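Local coordinates for putidaredoxin reductase (Pseudomonas putida, PDB 1Q1R), which uses bound FAD to reduce putidaredoxin, probably with electrons from NADH, as the reductase component of the cytochrome P450cam monooxygenase system, at residues K50-G55 against R134-A139; L152-G157 against L162-T167; V10-A15 against G36-I41; A204-R209 against D332-G337. All coordinates share one frame; numbering follows the deposited sequence.

Interaction 1 (K50-G55 against R134-A139); sequences KAYLAG and RTLEDA. With FAD (flavin-adenine dinucleotide), chain C.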
# COMPACT_ATOMS: atom_id res chain seq x y z
N LYS A 50 1.37 9.10 -8.90
CA LYS A 50 2.52 9.99 -8.97
C LYS A 50 2.89 10.40 -10.41
O LYS A 50 2.08 11.01 -11.11
CB LYS A 50 3.71 9.33 -8.26
CG LYS A 50 3.40 8.94 -6.81
CD LYS A 50 4.55 8.17 -6.16
CE LYS A 50 4.18 7.73 -4.75
NZ LYS A 50 3.03 6.77 -4.74
N ALA A 51 4.10 10.07 -10.85
CA ALA A 51 4.58 10.45 -12.18
C ALA A 51 3.77 9.92 -13.37
O ALA A 51 3.65 10.61 -14.39
CB ALA A 51 6.07 10.05 -12.34
N TYR A 52 3.24 8.71 -13.27
CA TYR A 52 2.46 8.19 -14.38
C TYR A 52 1.12 8.93 -14.44
O TYR A 52 0.67 9.32 -15.52
CB TYR A 52 2.21 6.69 -14.25
CG TYR A 52 1.71 6.08 -15.54
CD1 TYR A 52 2.55 5.99 -16.66
CD2 TYR A 52 0.40 5.64 -15.67
CE1 TYR A 52 2.09 5.48 -17.87
CE2 TYR A 52 -0.07 5.12 -16.90
CZ TYR A 52 0.78 5.05 -17.99
OH TYR A 52 0.34 4.54 -19.19
N LEU A 53 0.50 9.13 -13.28
CA LEU A 53 -0.77 9.85 -13.24
C LEU A 53 -0.52 11.27 -13.76
O LEU A 53 -1.42 11.89 -14.33
CB LEU A 53 -1.32 9.91 -11.81
CG LEU A 53 -2.72 10.51 -11.66
CD1 LEU A 53 -3.73 9.64 -12.41
CD2 LEU A 53 -3.10 10.60 -10.19
N ALA A 54 0.69 11.77 -13.59
CA ALA A 54 1.03 13.11 -14.07
C ALA A 54 1.32 13.10 -15.58
O ALA A 54 1.51 14.16 -16.18
CB ALA A 54 2.25 13.66 -13.31
N GLY A 55 1.36 11.90 -16.18
CA GLY A 55 1.63 11.78 -17.60
C GLY A 55 3.08 12.04 -17.97
O GLY A 55 3.39 12.37 -19.12
N ARG A 134 -6.73 1.80 -8.53
CA ARG A 134 -5.98 0.61 -8.16
C ARG A 134 -5.35 -0.05 -9.39
O ARG A 134 -4.23 -0.54 -9.33
CB ARG A 134 -6.90 -0.39 -7.44
CG ARG A 134 -6.29 -1.11 -6.22
CD ARG A 134 -5.07 -1.93 -6.59
NE ARG A 134 -4.72 -2.96 -5.60
CZ ARG A 134 -4.21 -2.73 -4.39
NH1 ARG A 134 -3.99 -1.49 -3.96
NH2 ARG A 134 -3.87 -3.75 -3.62
N THR A 135 -6.06 -0.04 -10.52
CA THR A 135 -5.55 -0.67 -11.73
C THR A 135 -4.97 0.32 -12.73
O THR A 135 -5.20 1.53 -12.64
CB THR A 135 -6.65 -1.46 -12.47
OG1 THR A 135 -7.59 -0.53 -13.03
CG2 THR A 135 -7.36 -2.40 -11.51
N LEU A 136 -4.22 -0.20 -13.70
CA LEU A 136 -3.63 0.65 -14.72
C LEU A 136 -4.78 1.31 -15.49
O LEU A 136 -4.70 2.48 -15.85
CB LEU A 136 -2.77 -0.18 -15.68
CG LEU A 136 -2.12 0.57 -16.84
CD1 LEU A 136 -1.25 1.71 -16.31
CD2 LEU A 136 -1.28 -0.41 -17.67
N GLU A 137 -5.85 0.55 -15.71
CA GLU A 137 -7.01 1.07 -16.41
C GLU A 137 -7.58 2.25 -15.64
O GLU A 137 -7.88 3.29 -16.23
CB GLU A 137 -8.08 -0.03 -16.58
CG GLU A 137 -9.34 0.46 -17.29
CD GLU A 137 -10.42 -0.61 -17.37
OE1 GLU A 137 -10.14 -1.71 -17.90
OE2 GLU A 137 -11.55 -0.35 -16.91
N ASP A 138 -7.70 2.11 -14.32
CA ASP A 138 -8.20 3.20 -13.47
C ASP A 138 -7.34 4.44 -13.66
O ASP A 138 -7.85 5.54 -13.86
CB ASP A 138 -8.14 2.86 -11.97
CG ASP A 138 -9.13 1.78 -11.56
OD1 ASP A 138 -10.21 1.66 -12.17
OD2 ASP A 138 -8.81 1.07 -10.59
N ALA A 139 -6.03 4.26 -13.54
CA ALA A 139 -5.08 5.36 -13.65
C ALA A 139 -5.16 6.10 -14.98
O ALA A 139 -5.15 7.32 -15.01
CB ALA A 139 -3.65 4.85 -13.41
PA FAD C . -2.07 -6.43 -5.74
O1A FAD C . -3.50 -6.11 -5.49
O2A FAD C . -1.22 -5.39 -6.36
O5B FAD C . -1.97 -7.76 -6.62
C5B FAD C . -2.87 -8.85 -6.45
C4B FAD C . -3.31 -9.36 -7.84
O4B FAD C . -3.91 -10.70 -7.72
C3B FAD C . -4.41 -8.46 -8.42
O3B FAD C . -4.22 -8.34 -9.84
C2B FAD C . -5.67 -9.24 -8.15
O2B FAD C . -6.68 -8.91 -9.12
C1B FAD C . -5.20 -10.66 -8.37
N9A FAD C . -6.13 -11.70 -7.86
C8A FAD C . -6.80 -11.68 -6.69
N7A FAD C . -7.55 -12.78 -6.60
C5A FAD C . -7.36 -13.50 -7.71
C6A FAD C . -7.87 -14.71 -8.18
N6A FAD C . -8.76 -15.39 -7.45
N1A FAD C . -7.47 -15.18 -9.38
C2A FAD C . -6.59 -14.50 -10.13
N3A FAD C . -6.09 -13.33 -9.70
C4A FAD C . -6.46 -12.81 -8.50
N1 FAD C . 3.16 1.35 -1.50
C2 FAD C . 4.33 1.98 -1.05
O2 FAD C . 5.09 1.38 -0.29
N3 FAD C . 4.62 3.28 -1.48
C4 FAD C . 3.74 3.95 -2.37
O4 FAD C . 4.03 5.07 -2.78
C4X FAD C . 2.57 3.32 -2.81
N5 FAD C . 1.74 3.93 -3.71
C5X FAD C . 0.63 3.31 -4.22
C6 FAD C . -0.18 3.97 -5.16
C7 FAD C . -1.31 3.33 -5.71
C7M FAD C . -2.20 4.08 -6.71
C8 FAD C . -1.63 2.00 -5.31
C8M FAD C . -2.84 1.26 -5.90
C9 FAD C . -0.82 1.35 -4.36
C9A FAD C . 0.31 2.00 -3.82
N10 FAD C . 1.15 1.34 -2.87
C10 FAD C . 2.29 2.01 -2.38
C1' FAD C . 0.82 -0.04 -2.40
C2' FAD C . 1.71 -1.07 -3.09
O2' FAD C . 1.69 -0.83 -4.51
C3' FAD C . 1.22 -2.50 -2.80
O3' FAD C . 1.15 -2.69 -1.38
C4' FAD C . 2.18 -3.54 -3.41
O4' FAD C . 2.26 -3.35 -4.82
C5' FAD C . 1.73 -4.98 -3.13
O5' FAD C . 0.55 -5.34 -3.87
P FAD C . 0.12 -6.90 -3.93
O1P FAD C . 0.89 -7.54 -5.02
O2P FAD C . 0.25 -7.46 -2.57
O3P FAD C . -1.46 -6.85 -4.29

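Interaction 2 (L152-G157 against L162-T167); sequences LVVIGG and LEVAAT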
# COMPACT_ATOMS: atom_id res chain seq x y z
N LEU A 152 -12.56 18.54 -9.67
CA LEU A 152 -12.35 17.20 -9.13
C LEU A 152 -12.75 17.14 -7.67
O LEU A 152 -12.49 18.07 -6.90
CB LEU A 152 -10.88 16.78 -9.25
CG LEU A 152 -10.46 15.56 -8.40
CD1 LEU A 152 -11.18 14.31 -8.89
CD2 LEU A 152 -8.95 15.36 -8.48
N VAL A 153 -13.39 16.05 -7.29
CA VAL A 153 -13.73 15.83 -5.91
C VAL A 153 -13.16 14.47 -5.56
O VAL A 153 -13.50 13.46 -6.17
CB VAL A 153 -15.25 15.80 -5.65
CG1 VAL A 153 -15.51 15.41 -4.19
CG2 VAL A 153 -15.86 17.18 -5.92
N VAL A 154 -12.24 14.47 -4.60
CA VAL A 154 -11.61 13.24 -4.14
C VAL A 154 -12.33 12.84 -2.85
O VAL A 154 -12.46 13.65 -1.93
CB VAL A 154 -10.11 13.45 -3.81
CG1 VAL A 154 -9.51 12.16 -3.30
CG2 VAL A 154 -9.37 13.96 -5.06
N ILE A 155 -12.80 11.60 -2.79
CA ILE A 155 -13.48 11.11 -1.59
C ILE A 155 -12.55 10.16 -0.86
O ILE A 155 -12.32 9.03 -1.30
CB ILE A 155 -14.79 10.38 -1.95
CG1 ILE A 155 -15.69 11.31 -2.77
CG2 ILE A 155 -15.51 9.95 -0.67
CD1 ILE A 155 -16.89 10.62 -3.41
N GLY A 156 -11.99 10.63 0.26
CA GLY A 156 -11.07 9.82 1.04
C GLY A 156 -9.77 10.57 1.23
O GLY A 156 -9.16 11.02 0.26
N GLY A 157 -9.32 10.69 2.48
CA GLY A 157 -8.10 11.42 2.77
C GLY A 157 -6.86 10.63 3.16
O GLY A 157 -6.05 11.13 3.95
N LEU A 162 -4.44 11.91 -1.06
CA LEU A 162 -3.61 13.11 -1.01
C LEU A 162 -2.68 13.18 -2.23
O LEU A 162 -2.45 14.26 -2.78
CB LEU A 162 -2.78 13.12 0.27
CG LEU A 162 -3.62 13.24 1.54
CD1 LEU A 162 -2.74 13.04 2.78
CD2 LEU A 162 -4.30 14.60 1.57
N GLU A 163 -2.14 12.04 -2.64
CA GLU A 163 -1.26 12.02 -3.81
C GLU A 163 -2.06 12.34 -5.08
O GLU A 163 -1.56 12.99 -6.00
CB GLU A 163 -0.58 10.66 -3.93
CG GLU A 163 0.57 10.51 -2.94
CD GLU A 163 1.27 9.17 -3.05
OE1 GLU A 163 0.99 8.44 -4.03
OE2 GLU A 163 2.09 8.86 -2.16
N VAL A 164 -3.31 11.88 -5.12
CA VAL A 164 -4.16 12.16 -6.27
C VAL A 164 -4.44 13.67 -6.30
O VAL A 164 -4.33 14.31 -7.35
CB VAL A 164 -5.49 11.39 -6.16
CG1 VAL A 164 -6.52 11.99 -7.12
CG2 VAL A 164 -5.26 9.93 -6.49
N ALA A 165 -4.80 14.23 -5.15
CA ALA A 165 -5.08 15.67 -5.06
C ALA A 165 -3.87 16.50 -5.48
O ALA A 165 -4.01 17.46 -6.23
CB ALA A 165 -5.49 16.04 -3.62
N ALA A 166 -2.68 16.13 -5.01
CA ALA A 166 -1.46 16.85 -5.35
C ALA A 166 -1.23 16.82 -6.86
O ALA A 166 -0.87 17.82 -7.47
CB ALA A 166 -0.26 16.24 -4.63
N THR A 167 -1.44 15.66 -7.47
CA THR A 167 -1.25 15.52 -8.91
C THR A 167 -2.29 16.33 -9.69
O THR A 167 -1.96 16.97 -10.69
CB THR A 167 -1.31 14.04 -9.34
OG1 THR A 167 -0.29 13.31 -8.65
CG2 THR A 167 -1.08 13.90 -10.84

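Interaction 3 (V10-A15 against G36-I41); sequences VGTGLA and GDATVI. With FAD (flavin-adenine dinucleotide), chain C.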
# COMPACT_ATOMS: atom_id res chain seq x y z
N VAL A 10 -0.98 -17.30 -7.13
CA VAL A 10 -2.23 -16.65 -7.51
C VAL A 10 -2.11 -15.14 -7.27
O VAL A 10 -2.05 -14.68 -6.13
CB VAL A 10 -3.42 -17.19 -6.70
CG1 VAL A 10 -4.71 -16.54 -7.17
CG2 VAL A 10 -3.51 -18.71 -6.85
N GLY A 11 -2.07 -14.38 -8.35
CA GLY A 11 -1.95 -12.94 -8.23
C GLY A 11 -0.67 -12.49 -8.90
O GLY A 11 0.42 -12.95 -8.56
N THR A 12 -0.80 -11.56 -9.84
CA THR A 12 0.34 -11.05 -10.58
C THR A 12 0.69 -9.61 -10.23
O THR A 12 1.10 -8.84 -11.10
CB THR A 12 0.12 -11.18 -12.09
OG1 THR A 12 -1.01 -10.38 -12.47
CG2 THR A 12 -0.15 -12.64 -12.47
N GLY A 13 0.50 -9.25 -8.97
CA GLY A 13 0.86 -7.92 -8.52
C GLY A 13 2.32 -8.03 -8.10
O GLY A 13 2.94 -9.07 -8.34
N LEU A 14 2.87 -7.00 -7.48
CA LEU A 14 4.26 -7.02 -7.04
C LEU A 14 4.60 -8.23 -6.16
O LEU A 14 5.63 -8.87 -6.34
CB LEU A 14 4.60 -5.74 -6.26
CG LEU A 14 6.01 -5.64 -5.67
CD1 LEU A 14 7.07 -5.65 -6.76
CD2 LEU A 14 6.10 -4.36 -4.86
N ALA A 15 3.72 -8.53 -5.21
CA ALA A 15 3.94 -9.66 -4.30
C ALA A 15 4.13 -10.97 -5.05
O ALA A 15 5.12 -11.67 -4.84
CB ALA A 15 2.78 -9.77 -3.32
N GLY A 36 -3.09 -14.70 -12.86
CA GLY A 36 -3.77 -13.52 -12.38
C GLY A 36 -4.96 -13.14 -13.24
O GLY A 36 -4.98 -13.42 -14.44
N ASP A 37 -5.96 -12.51 -12.63
CA ASP A 37 -7.13 -12.11 -13.40
C ASP A 37 -6.85 -10.86 -14.23
O ASP A 37 -7.59 -10.55 -15.16
CB ASP A 37 -8.34 -11.89 -12.48
CG ASP A 37 -8.08 -10.89 -11.37
OD1 ASP A 37 -9.05 -10.57 -10.64
OD2 ASP A 37 -6.93 -10.42 -11.21
N ALA A 38 -5.77 -10.15 -13.90
CA ALA A 38 -5.40 -8.96 -14.64
C ALA A 38 -4.87 -9.40 -16.01
O ALA A 38 -4.22 -10.43 -16.12
CB ALA A 38 -4.32 -8.17 -13.89
N THR A 39 -5.15 -8.62 -17.04
CA THR A 39 -4.69 -8.96 -18.38
C THR A 39 -3.34 -8.31 -18.70
O THR A 39 -2.49 -8.91 -19.35
CB THR A 39 -5.73 -8.55 -19.44
OG1 THR A 39 -6.94 -9.29 -19.23
CG2 THR A 39 -5.22 -8.83 -20.85
N VAL A 40 -3.15 -7.08 -18.23
CA VAL A 40 -1.92 -6.32 -18.47
C VAL A 40 -0.65 -6.99 -17.96
O VAL A 40 -0.68 -7.87 -17.09
CB VAL A 40 -1.99 -4.94 -17.80
CG1 VAL A 40 -3.25 -4.19 -18.25
CG2 VAL A 40 -1.97 -5.10 -16.29
N ILE A 41 0.48 -6.55 -18.49
CA ILE A 41 1.79 -7.05 -18.08
C ILE A 41 2.01 -6.51 -16.66
O ILE A 41 1.77 -5.33 -16.41
CB ILE A 41 2.89 -6.50 -19.01
CG1 ILE A 41 2.65 -7.01 -20.43
CG2 ILE A 41 4.27 -6.92 -18.50
CD1 ILE A 41 3.34 -6.18 -21.50
PA FAD C . -2.07 -6.43 -5.74
O1A FAD C . -3.50 -6.11 -5.49
O2A FAD C . -1.22 -5.39 -6.36
O5B FAD C . -1.97 -7.76 -6.62
C5B FAD C . -2.87 -8.85 -6.45
C4B FAD C . -3.31 -9.36 -7.84
O4B FAD C . -3.91 -10.70 -7.72
C3B FAD C . -4.41 -8.46 -8.42
O3B FAD C . -4.22 -8.34 -9.84
C2B FAD C . -5.67 -9.24 -8.15
O2B FAD C . -6.68 -8.91 -9.12
C1B FAD C . -5.20 -10.66 -8.37
N9A FAD C . -6.13 -11.70 -7.86
C8A FAD C . -6.80 -11.68 -6.69
N7A FAD C . -7.55 -12.78 -6.60
C5A FAD C . -7.36 -13.50 -7.71
C6A FAD C . -7.87 -14.71 -8.18
N6A FAD C . -8.76 -15.39 -7.45
N1A FAD C . -7.47 -15.18 -9.38
C2A FAD C . -6.59 -14.50 -10.13
N3A FAD C . -6.09 -13.33 -9.70
C4A FAD C . -6.46 -12.81 -8.50
N1 FAD C . 3.16 1.35 -1.50
C2 FAD C . 4.33 1.98 -1.05
O2 FAD C . 5.09 1.38 -0.29
N3 FAD C . 4.62 3.28 -1.48
C4 FAD C . 3.74 3.95 -2.37
O4 FAD C . 4.03 5.07 -2.78
C4X FAD C . 2.57 3.32 -2.81
N5 FAD C . 1.74 3.93 -3.71
C5X FAD C . 0.63 3.31 -4.22
C6 FAD C . -0.18 3.97 -5.16
C7 FAD C . -1.31 3.33 -5.71
C7M FAD C . -2.20 4.08 -6.71
C8 FAD C . -1.63 2.00 -5.31
C8M FAD C . -2.84 1.26 -5.90
C9 FAD C . -0.82 1.35 -4.36
C9A FAD C . 0.31 2.00 -3.82
N10 FAD C . 1.15 1.34 -2.87
C10 FAD C . 2.29 2.01 -2.38
C1' FAD C . 0.82 -0.04 -2.40
C2' FAD C . 1.71 -1.07 -3.09
O2' FAD C . 1.69 -0.83 -4.51
C3' FAD C . 1.22 -2.50 -2.80
O3' FAD C . 1.15 -2.69 -1.38
C4' FAD C . 2.18 -3.54 -3.41
O4' FAD C . 2.26 -3.35 -4.82
C5' FAD C . 1.73 -4.98 -3.13
O5' FAD C . 0.55 -5.34 -3.87
P FAD C . 0.12 -6.90 -3.93
O1P FAD C . 0.89 -7.54 -5.02
O2P FAD C . 0.25 -7.46 -2.57
O3P FAD C . -1.46 -6.85 -4.29
O HOH W 1 -0.68 -8.14 -14.12
O HOH W 2 -3.53 -10.54 -11.60
O HOH W 3 -1.86 -11.42 -14.90

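Interaction 4 (A204-R209 against D332-G337); sequences AGVDIR and DQYEIG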
# COMPACT_ATOMS: atom_id res chain seq x y z
N ALA A 204 -1.63 24.82 -1.37
CA ALA A 204 -1.47 24.53 -2.79
C ALA A 204 -2.74 24.81 -3.59
O ALA A 204 -2.72 24.87 -4.81
CB ALA A 204 -1.04 23.07 -2.97
N GLY A 205 -3.86 24.98 -2.89
CA GLY A 205 -5.11 25.26 -3.58
C GLY A 205 -6.21 24.24 -3.34
O GLY A 205 -7.35 24.45 -3.72
N VAL A 206 -5.86 23.13 -2.70
CA VAL A 206 -6.85 22.10 -2.41
C VAL A 206 -7.80 22.55 -1.31
O VAL A 206 -7.38 23.09 -0.29
CB VAL A 206 -6.19 20.79 -1.93
CG1 VAL A 206 -7.26 19.76 -1.58
CG2 VAL A 206 -5.27 20.26 -3.00
N ASP A 207 -9.10 22.33 -1.52
CA ASP A 207 -10.09 22.67 -0.51
C ASP A 207 -10.42 21.38 0.22
O ASP A 207 -11.20 20.56 -0.26
CB ASP A 207 -11.35 23.25 -1.15
CG ASP A 207 -12.49 23.41 -0.15
OD1 ASP A 207 -12.21 23.53 1.06
OD2 ASP A 207 -13.65 23.43 -0.58
N ILE A 208 -9.79 21.19 1.38
CA ILE A 208 -9.99 19.99 2.19
C ILE A 208 -11.15 20.17 3.16
O ILE A 208 -11.17 21.12 3.94
CB ILE A 208 -8.71 19.66 2.99
CG1 ILE A 208 -7.58 19.28 2.02
CG2 ILE A 208 -8.98 18.52 3.97
CD1 ILE A 208 -6.26 19.00 2.69
N ARG A 209 -12.10 19.24 3.11
CA ARG A 209 -13.25 19.29 4.00
C ARG A 209 -13.31 18.04 4.86
O ARG A 209 -13.70 16.96 4.40
CB ARG A 209 -14.54 19.42 3.18
CG ARG A 209 -14.49 20.58 2.21
CD ARG A 209 -15.86 21.06 1.78
NE ARG A 209 -15.73 22.29 0.99
CZ ARG A 209 -16.71 23.15 0.78
NH1 ARG A 209 -17.92 22.93 1.30
NH2 ARG A 209 -16.50 24.24 0.05
N ASP A 332 4.77 10.49 -2.05
CA ASP A 332 5.31 11.63 -2.78
C ASP A 332 4.18 12.61 -3.02
O ASP A 332 3.22 12.29 -3.72
CB ASP A 332 5.89 11.20 -4.13
CG ASP A 332 7.16 10.39 -4.00
OD1 ASP A 332 7.65 9.90 -5.05
OD2 ASP A 332 7.66 10.23 -2.87
N GLN A 333 4.29 13.79 -2.43
CA GLN A 333 3.28 14.83 -2.58
C GLN A 333 4.01 16.15 -2.79
O GLN A 333 4.86 16.52 -1.97
CB GLN A 333 2.40 14.89 -1.33
CG GLN A 333 1.60 13.62 -1.06
CD GLN A 333 0.92 13.65 0.30
OE1 GLN A 333 0.37 14.68 0.71
NE2 GLN A 333 0.94 12.52 1.00
N TYR A 334 3.70 16.84 -3.88
CA TYR A 334 4.34 18.11 -4.19
C TYR A 334 5.86 18.01 -4.07
O TYR A 334 6.50 18.86 -3.44
CB TYR A 334 3.82 19.22 -3.27
CG TYR A 334 2.31 19.32 -3.22
CD1 TYR A 334 1.61 18.98 -2.06
CD2 TYR A 334 1.58 19.73 -4.33
CE1 TYR A 334 0.21 19.07 -2.01
CE2 TYR A 334 0.19 19.81 -4.30
CZ TYR A 334 -0.48 19.48 -3.13
OH TYR A 334 -1.86 19.57 -3.09
N GLU A 335 6.44 16.97 -4.66
CA GLU A 335 7.89 16.77 -4.64
C GLU A 335 8.50 16.68 -3.24
O GLU A 335 9.71 16.84 -3.09
CB GLU A 335 8.59 17.87 -5.43
CG GLU A 335 8.28 17.89 -6.92
CD GLU A 335 8.92 19.07 -7.64
OE1 GLU A 335 10.17 19.16 -7.65
OE2 GLU A 335 8.17 19.91 -8.19
N ILE A 336 7.67 16.43 -2.24
CA ILE A 336 8.15 16.32 -0.86
C ILE A 336 8.47 14.85 -0.56
O ILE A 336 7.65 13.97 -0.83
CB ILE A 336 7.10 16.82 0.14
CG1 ILE A 336 6.90 18.32 -0.03
CG2 ILE A 336 7.53 16.49 1.56
CD1 ILE A 336 5.83 18.90 0.87
N GLY A 337 9.65 14.60 -0.01
CA GLY A 337 10.04 13.24 0.31
C GLY A 337 9.47 12.79 1.64
O GLY A 337 10.02 13.09 2.70

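Interaction 1 (K50-G55 against R134-A139)
Tyr52 and Leu53, on a short helical turn, meet Leu136 and Ala139 at the start of helix 136-144, and both segments also reach the FAD. Ahead of the turn, Lys50 runs extended until it bends at its last torsion (chi4 63°), which sets NZ 2.8 Å from FAD O4 in a hydrogen bond; a weak one goes to N5. The same NZ forms a salt bridge with Glu163. Tyr52 points its ring at the helix, CE2 lying 3.7 Å from Leu136 CD1 where the two side chains cross at about a right angle; beyond them its OH bonds Glu140 and its ring makes a cation-pi contact with Arg143. In this glutathione reductase fold the helix opens with a capping box: Asp138 N donates to Thr135 OG1 (2.9 Å), and Asp138 OD2 receives Thr135 N from above the carboxylate plane and Arg134 N on its anti side, near that plane. Arg134 NH2 in turn reaches FAD O1A at 3.0 Å, the oxygen sitting at the guanidinium edge. A leucine at Arg134 would probably leave this phosphate oxygen without its charged donor and Asp284 without its salt-bridge mate. Leu53 closes the contact, its CD1 3.8 Å from Ala139 O.

Interaction 2 (L152-G157 against L162-T167)
Strand 151-155 and helix 159-170 run past each other with CA atoms 7.0 Å apart at Val154 and Ala165, narrowing to 6.1 Å between the CA atoms of Gly157 and Leu162 near the turn that joins them. They are the first strand and the helix of a Rossmann-type beta-alpha-beta unit completed by strand 174-178. Gly156 fits the first glycine of a GxGxxG pattern, consistent with a dinucleotide-binding fold, and its backbone angles would press a CB against the carbonyl oxygen of Ile155. The side-chain packing is apolar and centres on Val164. With CG1 anti to the backbone N (chi1 164°), Val164 extends that methyl to the sheet, where it lies 4.0 Å from Val154 CG2 and more loosely, 4.4 Å, from Leu152 CD2. Strand 241-244 adds Ile243 to the same cluster, and Val154 and Leu162 both rest on Leu177 of strand 174-178, so the helix is seated across several strands of the parallel sheet. Glu163, on the same helix, makes no contact with the strand segment; its OE2 accepts from Ser331 OG and Asp332 N. At the turn, Leu162 swings its branch back over the glycine loop: CG and CD1 each come within 4.0 Å of Gly157 O, a carbonyl oxygen buried there with no hydrogen-bonding partner in the model.

Interaction 3 (V10-A15 against G36-I41)
Thr12 meets Gly36 through its methyl: CG2 lies beside the backbone N of Thr12, anti to the carbonyl carbon, and comes 3.6 Å from Gly36 N. The same rotamer (chi1 62°) places OG1 between the backbone N and the carbonyl carbon, facing three waters at hydrogen-bonding distance. Water 1 donates to Val40 O, water 3 to Ala38 O, and water 2 accepts from Ala38 N while also bonding FAD O3B. Through these waters one hydroxyl is tied to segment 36-41 and to the adenosine ribose; having a single proton, it can donate to only one of the three. A CB on Gly36 would fall 2.7 Å from Thr12 OG1, a clash, and glycine at Gly11 and Gly13 likewise leaves room for FAD, Gly11 CA lying 3.0 Å from O4B. Asp37 takes a chi1 of 56°, which brings its carboxylate to the ribose, where FAD O2B donates to OD2 over 2.6 Å. An acidic residue just beyond the second strand, gripping a ribose hydroxyl, is a hallmark of the Rossmann dinucleotide fold, as is the pyrophosphate oxygen O1P held by Ala15 N (3.0 Å) at the helix start. The two segments lie at the ends of strands 6-10 and 31-35, neighbours in the parallel sheet. Gly36 also bonds Leu78 and Thr81 through its backbone, and Leu14 on helix 14-25 packs against helix 302-316.

Interaction 4 (A204-R209 against D332-G337)
Tyr334 reaches from a beta-hairpin of the C-terminal reductase region to Ala204 and Val206, which flank the end of helix 191-204 in the Rossmann-type part of the enzyme. Its place is set by a type I' turn from Gln333 to Ile336, linking strands 328-333 and 336-342, in which Tyr334 itself has positive phi (48°); Ile336 N closes the turn on Gln333 O. The contact across the segments is van der Waals packing round the phenol end, whose OH is hydrogen-bonded elsewhere in the structure. Ala204 CB lies 3.6 Å from Tyr334 CZ, approaching the ring obliquely, and Val206 CG2 comes 3.5 Å from Tyr334 OH, its side chain slanting across that of the tyrosine. Tyr334 CG stands beside the backbone N (chi1 -52°), which sends the ring out from the hairpin toward the helix end. Among aromatic contacts, the ring meets His201 edge-to-face; Leu200 and Ala166 of two helices also touch it. A serine at Tyr334 would probably open a gap between the hairpin and the helix end, leaving Ala204 and the imidazole of His201 without their aromatic partner. The backbone on the other side turns sharply, Gly205 ending the helix in a Schellman motif before strand 207-209. A salt bridge lies within that strand, where Arg209 grips Asp207 side-on. NE and NH2 both donate to the single oxygen OD2, which lies 2.8 Å from Arg209 NE and within 4° of the guanidinium plane.

Interactions 1 and 3 both touch FAD, at the flavin and pyrophosphate in the first and at the adenosine half and pyrophosphate in the second, with centres about 16 Å apart. Interaction 2, about 13 Å from interaction 1 between centres, joins it directly: Lys50 NZ lies 2.7 Å from Glu163 OE1, so the flavin-binding lysine is held by the second Rossmann unit, and Leu53 rests on Thr167. Interactions 2 and 4 are nearest, centres about 9 Å apart, with Ala166 CA 3.6 Å from Tyr334 CE2. One helix, 159-170, therefore bridges the flavin side and the C-terminal hairpin. Interaction 3 stands farthest from interaction 4, about 31 Å between centres.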